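Local coordinates for activating signal cointegrator 1 complex subunit 2 (Homo sapiens, PDB 6YXQ), which binds polyubiquitin chains and recruits the helicase subunit ASCC3 and the repair enzyme ALKBH3 to sites of DNA damage, at residues A37-K45 and R62-L73. Sequence-based numbering, arbitrary orientation.
Sequences ADRYFVLYK and RATFVANDLDWL
Arg-39 reaches from the extended loop 37-45 to helix 53-75 and lies over one face of the Trp-72 indole. With CG anti to the backbone N (chi1 -174°) and a bend at chi3, its chain runs along the ring: CD sits above CE3, and the guanidinium, tilted 38° to the indole, makes a cation-pi contact, CZ lying 4.3 Å from the centre of the five-membered ring. NE is left for Asp-69 OD1, at 2.7 Å, in a bent salt bridge (137° at the hydrogen) that meets the anti side from outside the carboxylate plane. Ala-37 is small enough to bring CB to the indole edge, 3.6 Å from CH2. A leucine in place of Trp-72 would probably lose the cation-pi face and the ring edge that Ala-37 meets. Phe-41, buried against Leu-91 of helix 89-101, turns one ring face to the Asp-69 side chain, CE2 lying 3.4 Å from CB. The compact, branched Val-42 and Val-66 touch through CG2 and let the loop lie close, their CA atoms 6.5 Å apart. Two turns before Asp-69, Arg-62 NE gives a weak bond to Leu-43 O, while its NH1 pairs with Asp-32 of the ASCC3 chain. Asp-69 OD1 is shared with Lys-36 of ASCC3. Charges joining loop to helix thus also serve the ASCC3 interface of this N-terminal region, where two cations probably stabilise the Asp-69 carboxylate.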
loop_
_atom_site.group_PDB
_atom_site.type_symbol
_atom_site.label_atom_id
_atom_site.label_comp_id
_atom_site.label_asym_id
_atom_site.label_seq_id
_atom_site.Cartn_x
_atom_site.Cartn_y
_atom_site.Cartn_z
ATOM N N ALA B 37 23.101 0.884 -5.812
ATOM C CA ALA B 37 23.069 0.097 -7.033
ATOM C C ALA B 37 22.388 0.879 -8.154
ATOM O O ALA B 37 21.612 1.809 -7.920
ATOM C CB ALA B 37 22.349 -1.230 -6.804
ATOM N N ASP B 38 22.691 0.489 -9.387
ATOM C CA ASP B 38 22.149 1.169 -10.552
ATOM C C ASP B 38 20.828 0.578 -11.019
ATOM O O ASP B 38 20.415 0.838 -12.154
ATOM C CB ASP B 38 23.159 1.147 -11.704
ATOM C CG ASP B 38 23.092 2.403 -12.558
ATOM O OD1 ASP B 38 22.226 2.477 -13.458
ATOM O OD2 ASP B 38 23.905 3.321 -12.321
ATOM N N ARG B 39 20.153 -0.196 -10.175
ATOM C CA ARG B 39 18.887 -0.797 -10.573
ATOM C C ARG B 39 17.830 0.281 -10.770
ATOM O O ARG B 39 17.497 1.020 -9.838
ATOM C CB ARG B 39 18.411 -1.806 -9.537
ATOM C CG ARG B 39 17.167 -2.547 -9.980
ATOM C CD ARG B 39 16.983 -3.792 -9.152
ATOM N NE ARG B 39 16.757 -5.008 -9.920
ATOM C CZ ARG B 39 17.552 -6.068 -9.868
ATOM N NH1 ARG B 39 17.277 -7.147 -10.587
ATOM N NH2 ARG B 39 18.633 -6.043 -9.100
ATOM N N TYR B 40 17.300 0.359 -11.982
ATOM C CA TYR B 40 16.199 1.257 -12.275
ATOM C C TYR B 40 14.905 0.722 -11.671
ATOM O O TYR B 40 14.697 -0.490 -11.567
ATOM C CB TYR B 40 16.059 1.396 -13.784
ATOM C CG TYR B 40 15.226 2.536 -14.287
ATOM C CD1 TYR B 40 15.757 3.815 -14.406
ATOM C CD2 TYR B 40 13.922 2.321 -14.704
ATOM C CE1 TYR B 40 14.991 4.856 -14.894
ATOM C CE2 TYR B 40 13.152 3.350 -15.187
ATOM C CZ TYR B 40 13.685 4.616 -15.278
ATOM O OH TYR B 40 12.909 5.638 -15.775
ATOM N N PHE B 41 14.030 1.640 -11.273
ATOM C CA PHE B 41 12.714 1.314 -10.739
ATOM C C PHE B 41 11.654 1.993 -11.594
ATOM O O PHE B 41 11.704 3.212 -11.792
ATOM C CB PHE B 41 12.571 1.781 -9.289
ATOM C CG PHE B 41 13.100 0.812 -8.275
ATOM C CD1 PHE B 41 14.441 0.819 -7.920
ATOM C CD2 PHE B 41 12.249 -0.083 -7.653
ATOM C CE1 PHE B 41 14.928 -0.070 -6.973
ATOM C CE2 PHE B 41 12.727 -0.968 -6.705
ATOM C CZ PHE B 41 14.069 -0.965 -6.367
ATOM N N VAL B 42 10.694 1.215 -12.090
ATOM C CA VAL B 42 9.589 1.791 -12.845
ATOM C C VAL B 42 8.400 2.028 -11.923
ATOM O O VAL B 42 8.275 1.441 -10.844
ATOM C CB VAL B 42 9.175 0.922 -14.051
ATOM C CG1 VAL B 42 10.355 0.664 -14.924
ATOM C CG2 VAL B 42 8.532 -0.385 -13.594
ATOM N N LEU B 43 7.509 2.906 -12.368
ATOM C CA LEU B 43 6.322 3.250 -11.609
ATOM C C LEU B 43 5.277 2.148 -11.722
ATOM O O LEU B 43 5.308 1.309 -12.626
ATOM C CB LEU B 43 5.741 4.575 -12.101
ATOM C CG LEU B 43 6.752 5.718 -12.139
ATOM C CD1 LEU B 43 6.493 6.609 -13.335
ATOM C CD2 LEU B 43 6.723 6.521 -10.846
ATOM N N TYR B 44 4.332 2.173 -10.787
ATOM C CA TYR B 44 3.271 1.182 -10.701
ATOM C C TYR B 44 1.989 1.747 -11.302
ATOM O O TYR B 44 1.613 2.891 -11.018
ATOM C CB TYR B 44 3.050 0.764 -9.244
ATOM C CG TYR B 44 1.838 -0.111 -9.013
ATOM C CD1 TYR B 44 0.582 0.445 -8.790
ATOM C CD2 TYR B 44 1.949 -1.495 -9.008
ATOM C CE1 TYR B 44 -0.526 -0.350 -8.580
ATOM C CE2 TYR B 44 0.843 -2.296 -8.796
ATOM C CZ TYR B 44 -0.390 -1.718 -8.583
ATOM O OH TYR B 44 -1.490 -2.511 -8.370
ATOM N N LYS B 45 1.331 0.950 -12.142
ATOM C CA LYS B 45 0.008 1.262 -12.639
ATOM C C LYS B 45 -0.946 0.127 -12.287
ATOM O O LYS B 45 -0.578 -1.047 -12.400
ATOM C CB LYS B 45 0.023 1.481 -14.161
ATOM C CG LYS B 45 0.997 2.555 -14.637
ATOM C CD LYS B 45 0.400 3.405 -15.755
ATOM C CE LYS B 45 1.483 4.090 -16.583
ATOM N NZ LYS B 45 2.062 5.279 -15.889
ATOM N N ARG B 62 4.772 -4.429 -16.382
ATOM C CA ARG B 62 5.185 -3.402 -15.424
ATOM C C ARG B 62 5.275 -3.970 -14.003
ATOM O O ARG B 62 6.260 -3.748 -13.274
ATOM C CB ARG B 62 4.204 -2.234 -15.476
ATOM C CG ARG B 62 4.792 -0.920 -15.029
ATOM C CD ARG B 62 3.893 0.226 -15.443
ATOM N NE ARG B 62 4.652 1.438 -15.730
ATOM C CZ ARG B 62 4.923 1.874 -16.956
ATOM N NH1 ARG B 62 5.614 2.991 -17.133
ATOM N NH2 ARG B 62 4.488 1.200 -18.011
ATOM N N ALA B 63 4.260 -4.732 -13.603
ATOM C CA ALA B 63 4.207 -5.230 -12.244
ATOM C C ALA B 63 5.337 -6.210 -11.958
ATOM O O ALA B 63 5.841 -6.242 -10.831
ATOM C CB ALA B 63 2.843 -5.872 -11.980
ATOM N N THR B 64 5.760 -7.018 -12.945
ATOM C CA THR B 64 6.851 -7.963 -12.668
ATOM C C THR B 64 8.174 -7.241 -12.540
ATOM O O THR B 64 9.017 -7.633 -11.717
ATOM C CB THR B 64 6.979 -9.086 -13.714
ATOM O OG1 THR B 64 7.649 -8.622 -14.882
ATOM C CG2 THR B 64 5.646 -9.735 -14.058
ATOM N N PHE B 65 8.385 -6.188 -13.339
ATOM C CA PHE B 65 9.547 -5.343 -13.072
ATOM C C PHE B 65 9.564 -4.881 -11.614
ATOM O O PHE B 65 10.566 -5.057 -10.895
ATOM C CB PHE B 65 9.550 -4.147 -14.010
ATOM C CG PHE B 65 9.964 -4.480 -15.407
ATOM C CD1 PHE B 65 11.115 -5.207 -15.639
ATOM C CD2 PHE B 65 9.203 -4.071 -16.489
ATOM C CE1 PHE B 65 11.508 -5.513 -16.924
ATOM C CE2 PHE B 65 9.592 -4.374 -17.781
ATOM C CZ PHE B 65 10.746 -5.096 -17.998
ATOM N N VAL B 66 8.442 -4.310 -11.155
ATOM C CA VAL B 66 8.389 -3.769 -9.792
ATOM C C VAL B 66 8.646 -4.868 -8.759
ATOM O O VAL B 66 9.436 -4.691 -7.820
ATOM C CB VAL B 66 7.046 -3.064 -9.536
ATOM C CG1 VAL B 66 6.939 -2.654 -8.070
ATOM C CG2 VAL B 66 6.907 -1.846 -10.432
ATOM N N ALA B 67 7.979 -6.016 -8.914
ATOM C CA ALA B 67 8.056 -7.054 -7.892
ATOM C C ALA B 67 9.442 -7.681 -7.835
ATOM O O ALA B 67 9.940 -7.992 -6.748
ATOM C CB ALA B 67 6.999 -8.122 -8.143
ATOM N N ASN B 68 10.078 -7.891 -8.991
ATOM C CA ASN B 68 11.431 -8.434 -8.976
ATOM C C ASN B 68 12.396 -7.462 -8.309
ATOM O O ASN B 68 13.228 -7.864 -7.477
ATOM C CB ASN B 68 11.879 -8.763 -10.402
ATOM C CG ASN B 68 11.183 -10.000 -10.969
ATOM O OD1 ASN B 68 10.623 -10.812 -10.228
ATOM N ND2 ASN B 68 11.215 -10.144 -12.290
ATOM N N ASP B 69 12.281 -6.171 -8.645
ATOM C CA ASP B 69 13.136 -5.185 -7.995
ATOM C C ASP B 69 12.920 -5.175 -6.484
ATOM O O ASP B 69 13.881 -5.071 -5.713
ATOM C CB ASP B 69 12.886 -3.804 -8.592
ATOM C CG ASP B 69 13.256 -3.727 -10.059
ATOM O OD1 ASP B 69 14.170 -4.461 -10.494
ATOM O OD2 ASP B 69 12.636 -2.921 -10.779
ATOM N N LEU B 70 11.671 -5.309 -6.038
ATOM C CA LEU B 70 11.407 -5.248 -4.603
ATOM C C LEU B 70 11.888 -6.508 -3.892
ATOM O O LEU B 70 12.371 -6.440 -2.755
ATOM C CB LEU B 70 9.917 -5.019 -4.357
ATOM C CG LEU B 70 9.357 -3.604 -4.525
ATOM C CD1 LEU B 70 7.841 -3.615 -4.524
ATOM C CD2 LEU B 70 9.872 -2.699 -3.427
ATOM N N ASP B 71 11.758 -7.668 -4.539
ATOM C CA ASP B 71 12.324 -8.895 -3.988
ATOM C C ASP B 71 13.821 -8.736 -3.761
ATOM O O ASP B 71 14.348 -9.072 -2.689
ATOM C CB ASP B 71 12.045 -10.066 -4.931
ATOM C CG ASP B 71 10.625 -10.587 -4.826
ATOM O OD1 ASP B 71 9.942 -10.289 -3.823
ATOM O OD2 ASP B 71 10.196 -11.305 -5.754
ATOM N N TRP B 72 14.519 -8.195 -4.763
ATOM C CA TRP B 72 15.962 -7.995 -4.639
ATOM C C TRP B 72 16.292 -6.979 -3.551
ATOM O O TRP B 72 17.263 -7.146 -2.798
ATOM C CB TRP B 72 16.526 -7.547 -5.983
ATOM C CG TRP B 72 17.847 -6.883 -5.902
ATOM C CD1 TRP B 72 19.061 -7.488 -5.799
ATOM C CD2 TRP B 72 18.101 -5.473 -5.925
ATOM N NE1 TRP B 72 20.058 -6.544 -5.755
ATOM C CE2 TRP B 72 19.494 -5.298 -5.830
ATOM C CE3 TRP B 72 17.284 -4.343 -5.998
ATOM C CZ2 TRP B 72 20.089 -4.040 -5.820
ATOM C CZ3 TRP B 72 17.880 -3.089 -5.995
ATOM C CH2 TRP B 72 19.266 -2.950 -5.905
ATOM N N LEU B 73 15.495 -5.911 -3.470
ATOM C CA LEU B 73 15.686 -4.888 -2.450
ATOM C C LEU B 73 15.562 -5.468 -1.046
ATOM O O LEU B 73 16.327 -5.104 -0.145
ATOM C CB LEU B 73 14.662 -3.779 -2.661
ATOM C CG LEU B 73 14.851 -2.502 -1.860
ATOM C CD1 LEU B 73 15.941 -1.666 -2.498
ATOM C CD2 LEU B 73 13.542 -1.747 -1.800
#